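Local coordinates for protein glutathione peroxidase (Trypanosoma cruzi, PDB 3E0U) that probably reduces peroxides, as a member of the glutathione peroxidase family built on the thioredoxin fold, at residues Lys3-Phe8 and Tyr109-Ala114; His26-Tyr31 and Gly58-Ala63; Tyr31-Arg36 and Trp127-Phe132; Cys66-Gly71 and Ile98-Ser103. One frame throughout, in Å; residues are numbered along the deposited sequence.

Contact 1 (Lys3-Phe8 and Tyr109-Ala114); sequences KSIYEF and YEFMKA
On the helix turn that presents F111 to K3, S4, I5 and F8, the ammonium K113 NZ has three partners: a salt bridge to E110 OE2 at 3.6 Å and hydrogen bonds to V100 O and N101 OD1. That polar grip fastens the helix to the 98-103 loop; the contact with 3-8 itself is apolar and centres on one ring. F111 has CG anti to its backbone N (chi1 173°), which carries the phenyl out from the helix into the N-terminal segment. F8 CZ comes down on F111 CB at 3.5 Å. The two rings are tilted by only 23°, but they are slid apart, with centroids separated by 5.5 Å, and so barely overlap. At the far end of the F111 ring, CE1 meets K3 CB at 3.8 Å before the lysine chain runs off, while CE2 lies 3.8 Å from S4 C. I5 CG2 fills in beside it, 4.5 Å from M112 SD. The 3-10 turn at 5-7, with F8 N bonded to I5 O (3.2 Å), brings I5 and F8 up against helix 107-115. M112 and Y109 of that helix rest on strands 28-33 and 131-134, as in the helix-covered sheet of a thioredoxin fold.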
loop_
_atom_site.group_PDB
_atom_site.type_symbol
_atom_site.label_atom_id
_atom_site.label_comp_id
_atom_site.label_asym_id
_atom_site.label_seq_id
_atom_site.Cartn_x
_atom_site.Cartn_y
_atom_site.Cartn_z
ATOM N N LYS A 3 13.337 5.930 11.236
ATOM C CA LYS A 3 12.802 6.088 9.850
ATOM C C LYS A 3 11.462 5.436 9.696
ATOM O O LYS A 3 11.309 4.262 9.974
ATOM C CB LYS A 3 13.743 5.520 8.791
ATOM C CG LYS A 3 14.618 6.576 8.130
ATOM C CD LYS A 3 15.520 5.946 7.081
ATOM C CE LYS A 3 16.630 6.913 6.698
ATOM N NZ LYS A 3 17.463 6.399 5.579
ATOM N N SER A 4 10.513 6.172 9.148
ATOM C CA SER A 4 9.186 5.642 8.992
ATOM C C SER A 4 8.544 6.324 7.793
ATOM O O SER A 4 9.080 7.300 7.254
ATOM C CB SER A 4 8.370 5.898 10.268
ATOM O OG SER A 4 8.395 7.290 10.633
ATOM N N ILE A 5 7.382 5.814 7.405
ATOM C CA ILE A 5 6.654 6.342 6.324
ATOM C C ILE A 5 6.176 7.761 6.644
ATOM O O ILE A 5 5.698 8.473 5.771
ATOM C CB ILE A 5 5.380 5.467 6.006
ATOM C CG1 ILE A 5 4.312 5.582 7.085
ATOM C CG2 ILE A 5 5.693 4.005 5.619
ATOM C CD1 ILE A 5 3.053 4.874 6.627
ATOM N N TYR A 6 6.168 8.111 7.929
ATOM C CA TYR A 6 5.616 9.383 8.377
ATOM C C TYR A 6 6.550 10.581 8.204
ATOM O O TYR A 6 6.155 11.766 8.449
ATOM C CB TYR A 6 5.142 9.256 9.830
ATOM C CG TYR A 6 4.035 8.253 9.946
ATOM C CD1 TYR A 6 2.882 8.416 9.241
ATOM C CD2 TYR A 6 4.219 7.079 10.658
ATOM C CE1 TYR A 6 1.876 7.475 9.327
ATOM C CE2 TYR A 6 3.237 6.121 10.737
ATOM C CZ TYR A 6 2.070 6.318 10.083
ATOM O OH TYR A 6 1.064 5.392 10.249
ATOM N N GLU A 7 7.725 10.279 7.654
ATOM C CA GLU A 7 8.681 11.296 7.289
ATOM C C GLU A 7 8.472 11.655 5.810
ATOM O O GLU A 7 9.301 12.353 5.250
ATOM C CB GLU A 7 10.101 10.811 7.501
ATOM C CG GLU A 7 10.472 10.498 8.937
ATOM C CD GLU A 7 11.875 10.013 9.047
ATOM O OE1 GLU A 7 12.336 9.229 8.205
ATOM O OE2 GLU A 7 12.548 10.404 9.976
ATOM N N PHE A 8 7.417 11.114 5.174
ATOM C CA PHE A 8 7.067 11.472 3.773
ATOM C C PHE A 8 5.716 12.117 3.690
ATOM O O PHE A 8 4.838 11.903 4.563
ATOM C CB PHE A 8 7.111 10.270 2.835
ATOM C CG PHE A 8 8.392 9.560 2.895
ATOM C CD1 PHE A 8 8.648 8.695 3.924
ATOM C CD2 PHE A 8 9.428 9.927 2.083
ATOM C CE1 PHE A 8 9.878 8.107 4.068
ATOM C CE2 PHE A 8 10.632 9.282 2.173
ATOM C CZ PHE A 8 10.879 8.447 3.207
ATOM N N TYR A 109 7.957 5.534 -1.728
ATOM C CA TYR A 109 8.169 4.248 -2.412
ATOM C C TYR A 109 9.606 3.830 -2.503
ATOM O O TYR A 109 9.895 2.655 -2.347
ATOM C CB TYR A 109 7.485 4.212 -3.763
ATOM C CG TYR A 109 6.158 3.461 -3.667
ATOM C CD1 TYR A 109 5.010 4.123 -3.246
ATOM C CD2 TYR A 109 6.091 2.064 -3.828
ATOM C CE1 TYR A 109 3.884 3.466 -3.024
ATOM C CE2 TYR A 109 4.871 1.391 -3.663
ATOM C CZ TYR A 109 3.762 2.133 -3.349
ATOM O OH TYR A 109 2.490 1.578 -3.190
ATOM N N GLU A 110 10.520 4.769 -2.739
ATOM C CA GLU A 110 11.943 4.445 -2.671
ATOM C C GLU A 110 12.264 3.918 -1.269
ATOM O O GLU A 110 12.863 2.858 -1.128
ATOM C CB GLU A 110 12.860 5.649 -3.060
ATOM C CG GLU A 110 12.567 6.317 -4.440
ATOM C CD GLU A 110 13.122 5.561 -5.671
ATOM O OE1 GLU A 110 13.750 6.223 -6.558
ATOM O OE2 GLU A 110 12.992 4.311 -5.745
ATOM N N PHE A 111 11.847 4.623 -0.224
ATOM C CA PHE A 111 12.001 4.129 1.177
ATOM C C PHE A 111 11.496 2.658 1.404
ATOM O O PHE A 111 12.255 1.778 1.862
ATOM C CB PHE A 111 11.334 5.120 2.191
ATOM C CG PHE A 111 11.319 4.591 3.626
ATOM C CD1 PHE A 111 12.512 4.350 4.303
ATOM C CD2 PHE A 111 10.118 4.318 4.275
ATOM C CE1 PHE A 111 12.507 3.791 5.594
ATOM C CE2 PHE A 111 10.087 3.750 5.538
ATOM C CZ PHE A 111 11.285 3.482 6.213
ATOM N N MET A 112 10.231 2.388 1.063
ATOM C CA MET A 112 9.665 1.055 1.271
ATOM C C MET A 112 10.335 0.030 0.400
ATOM O O MET A 112 10.496 -1.091 0.816
ATOM C CB MET A 112 8.157 1.007 1.002
ATOM C CG MET A 112 7.349 2.075 1.727
ATOM S SD MET A 112 5.576 1.872 1.692
ATOM C CE MET A 112 5.108 2.198 0.015
ATOM N N LYS A 113 10.605 0.354 -0.859
ATOM C CA LYS A 113 11.257 -0.619 -1.767
ATOM C C LYS A 113 12.703 -0.900 -1.339
ATOM O O LYS A 113 13.180 -2.025 -1.436
ATOM C CB LYS A 113 11.199 -0.142 -3.227
ATOM C CG LYS A 113 9.763 0.062 -3.792
ATOM C CD LYS A 113 9.793 0.994 -5.017
ATOM C CE LYS A 113 10.937 0.627 -5.945
ATOM N NZ LYS A 113 11.070 1.619 -7.038
ATOM N N ALA A 114 13.404 0.130 -0.872
ATOM C CA ALA A 114 14.759 -0.028 -0.346
ATOM C C ALA A 114 14.727 -0.824 0.969
ATOM O O ALA A 114 15.454 -1.784 1.117
ATOM C CB ALA A 114 15.433 1.343 -0.173
#

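Contact 2 (His26-Tyr31 and Gly58-Ala63); sequences HPLLIY and GFTVLA
Strand 28-31 runs parallel to 60-63 (axes 4.6 Å and 18° apart), pairing L29 with V61, I30 with L62 and Y31 with A63. L29 bonds to 60-63 through both its backbone N and its backbone O: N donates to T60 O (3.1 Å), O accepts from L62 N (2.8 Å), and Y31 N donates to L62 O (2.7 Å). Ahead of the strands, a water lies within bonding distance of P27 O and G58 O and can bridge them, though it has more acceptors in reach than protons. There the H26 ring carries G58 CA squarely over one face, 3.7 Å from its centroid, a CH-pi contact. These are the two strands of a beta-alpha-beta crossover with connecting helix 43-54, the first such unit of the thioredoxin fold. On the face with L29 and Y31, F59 has CG anti to its N (chi1 177°), which lays the ring across the start of the neighbouring strand with CZ 4.0 Å from L29 CB; further on, V61 CG2 touches Y31 CD2 at 3.6 Å. Helices 43-54 and 150-157 pack on this side. On the other face L28 CD2 lies against L62 CD2, crosswise.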
loop_
_atom_site.group_PDB
_atom_site.type_symbol
_atom_site.label_atom_id
_atom_site.label_comp_id
_atom_site.label_asym_id
_atom_site.label_seq_id
_atom_site.Cartn_x
_atom_site.Cartn_y
_atom_site.Cartn_z
ATOM N N HIS A 26 -0.675 2.453 14.446
ATOM C CA HIS A 26 -1.570 1.398 13.945
ATOM C C HIS A 26 -1.016 0.811 12.658
ATOM O O HIS A 26 -0.494 1.535 11.841
ATOM C CB HIS A 26 -2.978 1.925 13.680
ATOM C CG HIS A 26 -3.799 2.085 14.915
ATOM N ND1 HIS A 26 -4.306 3.300 15.316
ATOM C CD2 HIS A 26 -4.132 1.197 15.885
ATOM C CE1 HIS A 26 -4.973 3.144 16.444
ATOM N NE2 HIS A 26 -4.871 1.879 16.819
ATOM N N PRO A 27 -1.143 -0.503 12.468
ATOM C CA PRO A 27 -0.650 -1.029 11.190
ATOM C C PRO A 27 -1.455 -0.500 9.984
ATOM O O PRO A 27 -2.600 -0.016 10.116
ATOM C CB PRO A 27 -0.811 -2.550 11.348
ATOM C CG PRO A 27 -1.934 -2.705 12.400
ATOM C CD PRO A 27 -1.757 -1.543 13.331
ATOM N N LEU A 28 -0.923 -0.729 8.802
ATOM C CA LEU A 28 -1.467 -0.106 7.627
ATOM C C LEU A 28 -0.910 -0.950 6.463
ATOM O O LEU A 28 0.100 -1.605 6.652
ATOM C CB LEU A 28 -0.875 1.335 7.573
ATOM C CG LEU A 28 -1.228 2.173 6.388
ATOM C CD1 LEU A 28 -2.791 2.249 6.445
ATOM C CD2 LEU A 28 -0.569 3.554 6.386
ATOM N N LEU A 29 -1.658 -1.097 5.371
ATOM C CA LEU A 29 -1.153 -1.721 4.129
ATOM C C LEU A 29 -1.196 -0.662 3.071
ATOM O O LEU A 29 -2.259 -0.059 2.835
ATOM C CB LEU A 29 -2.072 -2.836 3.610
ATOM C CG LEU A 29 -1.707 -4.304 3.746
ATOM C CD1 LEU A 29 -2.853 -5.098 3.187
ATOM C CD2 LEU A 29 -0.470 -4.630 3.024
ATOM N N ILE A 30 -0.153 -0.629 2.271
ATOM C CA ILE A 30 -0.071 0.317 1.186
ATOM C C ILE A 30 0.107 -0.405 -0.137
ATOM O O ILE A 30 1.140 -1.071 -0.373
ATOM C CB ILE A 30 1.139 1.268 1.392
ATOM C CG1 ILE A 30 1.042 1.952 2.781
ATOM C CG2 ILE A 30 1.217 2.218 0.203
ATOM C CD1 ILE A 30 2.123 3.087 3.064
ATOM N N TYR A 31 -0.845 -0.168 -1.040
ATOM C CA TYR A 31 -0.854 -0.779 -2.373
ATOM C C TYR A 31 -0.663 0.227 -3.500
ATOM O O TYR A 31 -1.148 1.364 -3.408
ATOM C CB TYR A 31 -2.197 -1.467 -2.653
ATOM C CG TYR A 31 -2.568 -2.732 -1.882
ATOM C CD1 TYR A 31 -2.391 -3.971 -2.443
ATOM C CD2 TYR A 31 -3.264 -2.659 -0.674
ATOM C CE1 TYR A 31 -2.906 -5.096 -1.843
ATOM C CE2 TYR A 31 -3.761 -3.793 -0.054
ATOM C CZ TYR A 31 -3.574 -5.009 -0.635
ATOM O OH TYR A 31 -3.945 -6.159 0.019
ATOM N N GLY A 58 -8.100 0.141 13.993
ATOM C CA GLY A 58 -7.086 1.128 13.648
ATOM C C GLY A 58 -6.455 0.945 12.287
ATOM O O GLY A 58 -5.814 1.869 11.761
ATOM N N PHE A 59 -6.709 -0.210 11.672
ATOM C CA PHE A 59 -6.098 -0.550 10.381
ATOM C C PHE A 59 -6.685 0.172 9.151
ATOM O O PHE A 59 -7.822 0.617 9.167
ATOM C CB PHE A 59 -6.152 -2.062 10.210
ATOM C CG PHE A 59 -5.621 -2.551 8.900
ATOM C CD1 PHE A 59 -4.241 -2.776 8.734
ATOM C CD2 PHE A 59 -6.513 -2.984 7.914
ATOM C CE1 PHE A 59 -3.752 -3.363 7.564
ATOM C CE2 PHE A 59 -6.061 -3.554 6.746
ATOM C CZ PHE A 59 -4.687 -3.702 6.534
ATOM N N THR A 60 -5.839 0.474 8.165
ATOM C CA THR A 60 -6.352 1.040 6.922
ATOM C C THR A 60 -5.555 0.498 5.772
ATOM O O THR A 60 -4.496 -0.134 5.967
ATOM C CB THR A 60 -6.308 2.597 6.871
ATOM O OG1 THR A 60 -7.269 3.083 5.918
ATOM C CG2 THR A 60 -4.878 3.154 6.534
ATOM N N VAL A 61 -6.131 0.617 4.583
ATOM C CA VAL A 61 -5.381 0.387 3.384
ATOM C C VAL A 61 -5.317 1.630 2.544
ATOM O O VAL A 61 -6.270 2.392 2.459
ATOM C CB VAL A 61 -5.750 -0.922 2.588
ATOM C CG1 VAL A 61 -6.879 -1.695 3.191
ATOM C CG2 VAL A 61 -5.818 -0.710 1.045
ATOM N N LEU A 62 -4.121 1.898 2.050
ATOM C CA LEU A 62 -3.854 3.061 1.234
ATOM C C LEU A 62 -3.507 2.606 -0.184
ATOM O O LEU A 62 -2.701 1.723 -0.324
ATOM C CB LEU A 62 -2.654 3.809 1.837
ATOM C CG LEU A 62 -2.820 5.018 2.786
ATOM C CD1 LEU A 62 -4.098 5.071 3.565
ATOM C CD2 LEU A 62 -1.632 5.386 3.617
ATOM N N ALA A 63 -4.184 3.152 -1.212
ATOM C CA ALA A 63 -3.935 2.805 -2.623
ATOM C C ALA A 63 -3.295 3.964 -3.314
ATOM O O ALA A 63 -3.838 5.085 -3.295
ATOM C CB ALA A 63 -5.226 2.462 -3.346
HETATM O O HOH W 1 -3.214 2.755 10.616
#

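Contact 3 (Tyr31-Arg36 and Trp127-Phe132); sequences YNVASR and WNFTSF
Y31 offers one ring face to S131, whose CB sits 3.5 Å from the ring centroid in a CH-pi contact displaced somewhat toward the rim. F129 meets the same ring in an offset edge-to-face pair, the planes at 72° and the centroids 5.9 Å apart, while F129 O lies at the Y31 edge. The F129 ring has its own face filled by V33 CG1, 3.8 Å from the centroid. Y31 and S131 form an antiparallel, non-hydrogen-bonded pair that joins strand 28-33 to 131-134 in the central sheet of the thioredoxin fold; just before it, W127 to T130 make a type II beta turn with F129 at the third position. This turn carries the Trp-Asn-Phe sequence typical of glutathione peroxidases. N32 ties it down. With CG lodged between its backbone N and carbonyl carbon (chi1 64°), the side chain rises from the strand and ND2 donates to W127 O at 2.9 Å. The acceptor lies near the amide plane, although the N-H reaches the carbonyl from a tilt out of the carbonyl's own plane. F129 N donates to N32 O, though the modelled 2.5 Å is too short to be taken literally, and N32 N to T130 O is a weak bond of 3.5 Å. N128 turns its amide onto A34, ND2 to CB at 3.3 Å, and A34 has its side chain about 6 Å from that of C37, the predicted active-site cysteine.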
loop_
_atom_site.group_PDB
_atom_site.type_symbol
_atom_site.label_atom_id
_atom_site.label_comp_id
_atom_site.label_asym_id
_atom_site.label_seq_id
_atom_site.Cartn_x
_atom_site.Cartn_y
_atom_site.Cartn_z
ATOM N N TYR A 31 -0.845 -0.168 -1.040
ATOM C CA TYR A 31 -0.854 -0.779 -2.373
ATOM C C TYR A 31 -0.663 0.227 -3.500
ATOM O O TYR A 31 -1.148 1.364 -3.408
ATOM C CB TYR A 31 -2.197 -1.467 -2.653
ATOM C CG TYR A 31 -2.568 -2.732 -1.882
ATOM C CD1 TYR A 31 -2.391 -3.971 -2.443
ATOM C CD2 TYR A 31 -3.264 -2.659 -0.674
ATOM C CE1 TYR A 31 -2.906 -5.096 -1.843
ATOM C CE2 TYR A 31 -3.761 -3.793 -0.054
ATOM C CZ TYR A 31 -3.574 -5.009 -0.635
ATOM O OH TYR A 31 -3.945 -6.159 0.019
ATOM N N ASN A 32 0.014 -0.243 -4.569
ATOM C CA ASN A 32 0.048 0.404 -5.883
ATOM C C ASN A 32 -0.975 -0.276 -6.769
ATOM O O ASN A 32 -1.069 -1.505 -6.832
ATOM C CB ASN A 32 1.438 0.415 -6.558
ATOM C CG ASN A 32 1.962 -0.965 -6.889
ATOM O OD1 ASN A 32 2.349 -1.688 -5.986
ATOM N ND2 ASN A 32 2.123 -1.272 -8.204
ATOM N N VAL A 33 -1.770 0.531 -7.452
ATOM C CA VAL A 33 -2.893 0.008 -8.174
ATOM C C VAL A 33 -2.855 0.801 -9.435
ATOM O O VAL A 33 -2.202 1.848 -9.477
ATOM C CB VAL A 33 -4.236 0.295 -7.398
ATOM C CG1 VAL A 33 -4.202 -0.366 -6.032
ATOM C CG2 VAL A 33 -4.439 1.783 -7.207
ATOM N N ALA A 34 -3.361 0.213 -10.506
ATOM C CA ALA A 34 -3.480 0.905 -11.756
ATOM C C ALA A 34 -4.546 1.982 -11.627
ATOM O O ALA A 34 -5.601 1.776 -11.023
ATOM C CB ALA A 34 -3.833 -0.067 -12.843
ATOM N N SER A 35 -4.262 3.131 -12.220
ATOM C CA SER A 35 -5.151 4.267 -12.196
ATOM C C SER A 35 -6.360 4.046 -13.106
ATOM O O SER A 35 -7.467 4.471 -12.762
ATOM C CB SER A 35 -4.381 5.532 -12.607
ATOM O OG SER A 35 -3.762 5.379 -13.885
ATOM N N ARG A 36 -6.189 3.254 -14.168
ATOM C CA ARG A 36 -7.252 3.102 -15.202
ATOM C C ARG A 36 -8.182 1.857 -15.185
ATOM O O ARG A 36 -9.373 1.976 -14.854
ATOM C CB ARG A 36 -6.694 3.395 -16.610
ATOM C CG ARG A 36 -6.683 4.883 -16.921
ATOM C CD ARG A 36 -8.063 5.419 -16.582
ATOM N NE ARG A 36 -8.281 6.809 -16.959
ATOM C CZ ARG A 36 -9.488 7.375 -17.039
ATOM N NH1 ARG A 36 -10.581 6.644 -16.824
ATOM N NH2 ARG A 36 -9.611 8.651 -17.402
ATOM N N TRP A 127 4.684 -5.501 -10.132
ATOM C CA TRP A 127 3.259 -5.733 -10.376
ATOM C C TRP A 127 2.297 -4.731 -9.720
ATOM O O TRP A 127 2.607 -4.087 -8.721
ATOM C CB TRP A 127 2.869 -7.163 -9.909
ATOM C CG TRP A 127 4.001 -8.231 -10.014
ATOM C CD1 TRP A 127 4.630 -8.872 -8.973
ATOM C CD2 TRP A 127 4.626 -8.709 -11.208
ATOM N NE1 TRP A 127 5.576 -9.750 -9.456
ATOM C CE2 TRP A 127 5.622 -9.634 -10.821
ATOM C CE3 TRP A 127 4.465 -8.424 -12.565
ATOM C CZ2 TRP A 127 6.449 -10.264 -11.740
ATOM C CZ3 TRP A 127 5.308 -9.036 -13.474
ATOM C CH2 TRP A 127 6.266 -9.967 -13.062
ATOM N N ASN A 128 1.087 -4.665 -10.255
ATOM C CA ASN A 128 0.027 -3.937 -9.599
ATOM C C ASN A 128 -0.418 -4.707 -8.367
ATOM O O ASN A 128 -0.381 -5.929 -8.369
ATOM C CB ASN A 128 -1.167 -3.791 -10.532
ATOM C CG ASN A 128 -1.031 -2.627 -11.468
ATOM O OD1 ASN A 128 -0.390 -1.610 -11.148
ATOM N ND2 ASN A 128 -1.778 -2.691 -12.553
ATOM N N PHE A 129 -0.870 -3.990 -7.340
ATOM C CA PHE A 129 -1.407 -4.625 -6.129
ATOM C C PHE A 129 -0.380 -5.386 -5.307
ATOM O O PHE A 129 -0.706 -6.346 -4.614
ATOM C CB PHE A 129 -2.651 -5.505 -6.439
ATOM C CG PHE A 129 -3.917 -4.710 -6.621
ATOM C CD1 PHE A 129 -4.551 -4.154 -5.544
ATOM C CD2 PHE A 129 -4.473 -4.548 -7.861
ATOM C CE1 PHE A 129 -5.617 -3.308 -5.712
ATOM C CE2 PHE A 129 -5.655 -3.847 -8.019
ATOM C CZ PHE A 129 -6.232 -3.230 -6.952
ATOM N N THR A 130 0.873 -4.982 -5.476
ATOM C CA THR A 130 1.943 -5.285 -4.559
ATOM C C THR A 130 1.612 -4.441 -3.354
ATOM O O THR A 130 1.117 -3.336 -3.465
ATOM C CB THR A 130 3.306 -4.799 -5.098
ATOM O OG1 THR A 130 3.676 -5.587 -6.214
ATOM C CG2 THR A 130 4.422 -4.894 -4.030
ATOM N N SER A 131 1.823 -4.994 -2.183
ATOM C CA SER A 131 1.584 -4.267 -0.940
ATOM C C SER A 131 2.746 -4.417 0.063
ATOM O O SER A 131 3.601 -5.350 -0.025
ATOM C CB SER A 131 0.239 -4.645 -0.286
ATOM O OG SER A 131 0.166 -6.010 0.123
ATOM N N PHE A 132 2.762 -3.473 0.976
ATOM C CA PHE A 132 3.718 -3.345 2.012
ATOM C C PHE A 132 2.924 -3.230 3.236
ATOM O O PHE A 132 2.044 -2.450 3.315
ATOM C CB PHE A 132 4.507 -2.057 1.861
ATOM C CG PHE A 132 5.493 -2.077 0.759
ATOM C CD1 PHE A 132 6.712 -2.674 0.919
ATOM C CD2 PHE A 132 5.213 -1.510 -0.432
ATOM C CE1 PHE A 132 7.574 -2.693 -0.060
ATOM C CE2 PHE A 132 6.076 -1.562 -1.404
ATOM C CZ PHE A 132 7.261 -2.143 -1.217
#

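Contact 4 (Cys66-Gly71 and Ile98-Ser103); sequences CNQFAG and IDVNGS
The Cys-Asn-Gln-Phe loop that leaves strand 60-65, a recognisable sequence of glutathione peroxidases, here rests C66, Q68 and F69 against the 98-103 loop; neither partner is helix or strand. C66 has SG anti to its backbone N (chi1 178°), which brings the sulfur against the 98-103 loop, 3.9 Å from V100 CG2 and 3.6 Å from I98 O. Q68 reaches farther: its side chain crosses that of D99 at about a right angle and brings the amide end alongside the backbone of V100 and N101. The amide is probably turned over in the model; turned back, it could bond to V100 N and N101 O. F69 comes in beside it, with Q68 CB above one face of its ring. N101 ND2 approaches the ring at its edge, 3.7 Å from F69 CZ and close to the ring plane, the amide standing 78° to the ring, and V100 CG2 adds a looser contact to F69 CE2 at 4.2 Å. The N101 amide oxygen is held from outside the two loops: OD1 accepts from K113 NZ and I125 N. A water between D99 and N67 donates to D99 OD1, at a length modelled rather short, and accepts weakly from N67 ND2 (3.3 Å). V100 also packs on Y109 of helix 107-115, and F69, whose side chain is about 11 Å from that of the predicted active-site C37, touches N128. With apolar touches, an amide of uncertain orientation and a water bonded weakly to N67, few directional bonds carry the contact, consistent with a less rigid joint than strand pairing.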
loop_
_atom_site.group_PDB
_atom_site.type_symbol
_atom_site.label_atom_id
_atom_site.label_comp_id
_atom_site.label_asym_id
_atom_site.label_seq_id
_atom_site.Cartn_x
_atom_site.Cartn_y
_atom_site.Cartn_z
ATOM N N CYS A 66 -1.085 4.351 -10.058
ATOM C CA CYS A 66 0.158 4.390 -10.771
ATOM C C CYS A 66 -0.060 3.785 -12.148
ATOM O O CYS A 66 -0.438 2.633 -12.261
ATOM C CB CYS A 66 1.164 3.593 -9.962
ATOM S SG CYS A 66 2.740 3.447 -10.655
ATOM N N ASN A 67 0.148 4.557 -13.206
ATOM C CA ASN A 67 -0.124 4.016 -14.546
ATOM C C ASN A 67 1.090 3.337 -15.218
ATOM O O ASN A 67 1.062 3.075 -16.428
ATOM C CB ASN A 67 -0.865 5.045 -15.453
ATOM C CG ASN A 67 -0.070 6.367 -15.695
ATOM O OD1 ASN A 67 -0.504 7.253 -16.468
ATOM N ND2 ASN A 67 1.117 6.460 -15.110
ATOM N N GLN A 68 1.960 2.777 -14.371
ATOM C CA GLN A 68 3.289 2.242 -14.749
ATOM C C GLN A 68 3.348 0.747 -15.133
ATOM O O GLN A 68 4.411 0.241 -15.540
ATOM C CB GLN A 68 4.263 2.518 -13.597
ATOM C CG GLN A 68 5.692 2.875 -13.986
ATOM C CD GLN A 68 6.354 3.919 -13.027
ATOM O OE1 GLN A 68 7.367 4.553 -13.383
ATOM N NE2 GLN A 68 5.790 4.088 -11.842
ATOM N N PHE A 69 2.226 0.036 -15.022
ATOM C CA PHE A 69 2.200 -1.370 -15.430
ATOM C C PHE A 69 0.991 -1.762 -16.258
ATOM O O PHE A 69 0.389 -2.807 -16.009
ATOM C CB PHE A 69 2.291 -2.296 -14.223
ATOM C CG PHE A 69 3.374 -1.927 -13.272
ATOM C CD1 PHE A 69 4.705 -2.156 -13.596
ATOM C CD2 PHE A 69 3.072 -1.292 -12.075
ATOM C CE1 PHE A 69 5.714 -1.787 -12.715
ATOM C CE2 PHE A 69 4.068 -0.946 -11.198
ATOM C CZ PHE A 69 5.393 -1.184 -11.526
ATOM N N ALA A 70 0.621 -0.926 -17.227
ATOM C CA ALA A 70 -0.501 -1.249 -18.125
ATOM C C ALA A 70 -0.018 -1.993 -19.354
ATOM O O ALA A 70 -0.581 -1.827 -20.434
ATOM C CB ALA A 70 -1.259 0.013 -18.544
ATOM N N GLY A 71 1.053 -2.772 -19.198
ATOM C CA GLY A 71 1.625 -3.538 -20.314
ATOM C C GLY A 71 1.613 -5.049 -19.982
ATOM O O GLY A 71 1.670 -5.441 -18.730
ATOM N N ILE A 98 1.133 8.547 -8.609
ATOM C CA ILE A 98 2.552 8.768 -8.414
ATOM C C ILE A 98 3.284 7.780 -9.318
ATOM O O ILE A 98 2.664 6.950 -9.946
ATOM C CB ILE A 98 3.005 8.496 -6.912
ATOM C CG1 ILE A 98 2.706 7.027 -6.474
ATOM C CG2 ILE A 98 2.388 9.548 -5.960
ATOM C CD1 ILE A 98 3.534 6.512 -5.297
ATOM N N ASP A 99 4.593 7.915 -9.437
ATOM C CA ASP A 99 5.394 6.888 -10.049
ATOM C C ASP A 99 5.980 6.138 -8.847
ATOM O O ASP A 99 6.224 6.741 -7.808
ATOM C CB ASP A 99 6.498 7.514 -10.938
ATOM C CG ASP A 99 5.938 8.184 -12.232
ATOM O OD1 ASP A 99 4.979 7.660 -12.826
ATOM O OD2 ASP A 99 6.459 9.215 -12.689
ATOM N N VAL A 100 6.179 4.832 -8.959
ATOM C CA VAL A 100 6.731 4.043 -7.870
ATOM C C VAL A 100 8.143 3.586 -8.175
ATOM O O VAL A 100 8.834 3.139 -7.250
ATOM C CB VAL A 100 5.831 2.800 -7.474
ATOM C CG1 VAL A 100 4.458 3.258 -7.030
ATOM C CG2 VAL A 100 5.687 1.882 -8.621
ATOM N N ASN A 101 8.521 3.640 -9.476
ATOM C CA ASN A 101 9.893 3.355 -10.011
ATOM C C ASN A 101 10.413 4.503 -10.855
ATOM O O ASN A 101 9.626 5.234 -11.414
ATOM C CB ASN A 101 9.943 2.112 -10.924
ATOM C CG ASN A 101 9.485 0.827 -10.230
ATOM O OD1 ASN A 101 9.818 0.546 -9.066
ATOM N ND2 ASN A 101 8.813 -0.016 -10.999
ATOM N N GLY A 102 11.728 4.529 -11.108
ATOM C CA GLY A 102 12.348 5.559 -11.971
ATOM C C GLY A 102 12.718 6.897 -11.331
ATOM O O GLY A 102 12.436 7.136 -10.155
ATOM N N SER A 103 13.379 7.765 -12.100
ATOM C CA SER A 103 13.808 9.099 -11.634
ATOM C C SER A 103 12.719 9.994 -10.989
ATOM O O SER A 103 13.023 11.025 -10.370
ATOM C CB SER A 103 14.462 9.863 -12.790
ATOM O OG SER A 103 13.479 10.295 -13.725
HETATM O O HOH W 2 4.210 7.684 -15.175
#

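Contacts 2 and 3 are the buried ones: they share Y31 and strand 28-33, which they flank with a parallel and an antiparallel partner. Regular backbone bonds chiefly hold contact 2, an asparagine side-chain bond and aromatic packing contact 3. Contacts 1 and 4 lie farther out, partly buried, and depend on side chains, in one case a phenylalanine on a helix, in the other loop against loop with a bridging water. Helix 107-115 connects them: K113 of contact 1 binds N101 and V100 of contact 4, while Y109 and M112 reach I30 of contact 2 and F132 of contact 3. Contacts 3 and 4 adjoin on the side near C37, where F69 meets both N32 and N128.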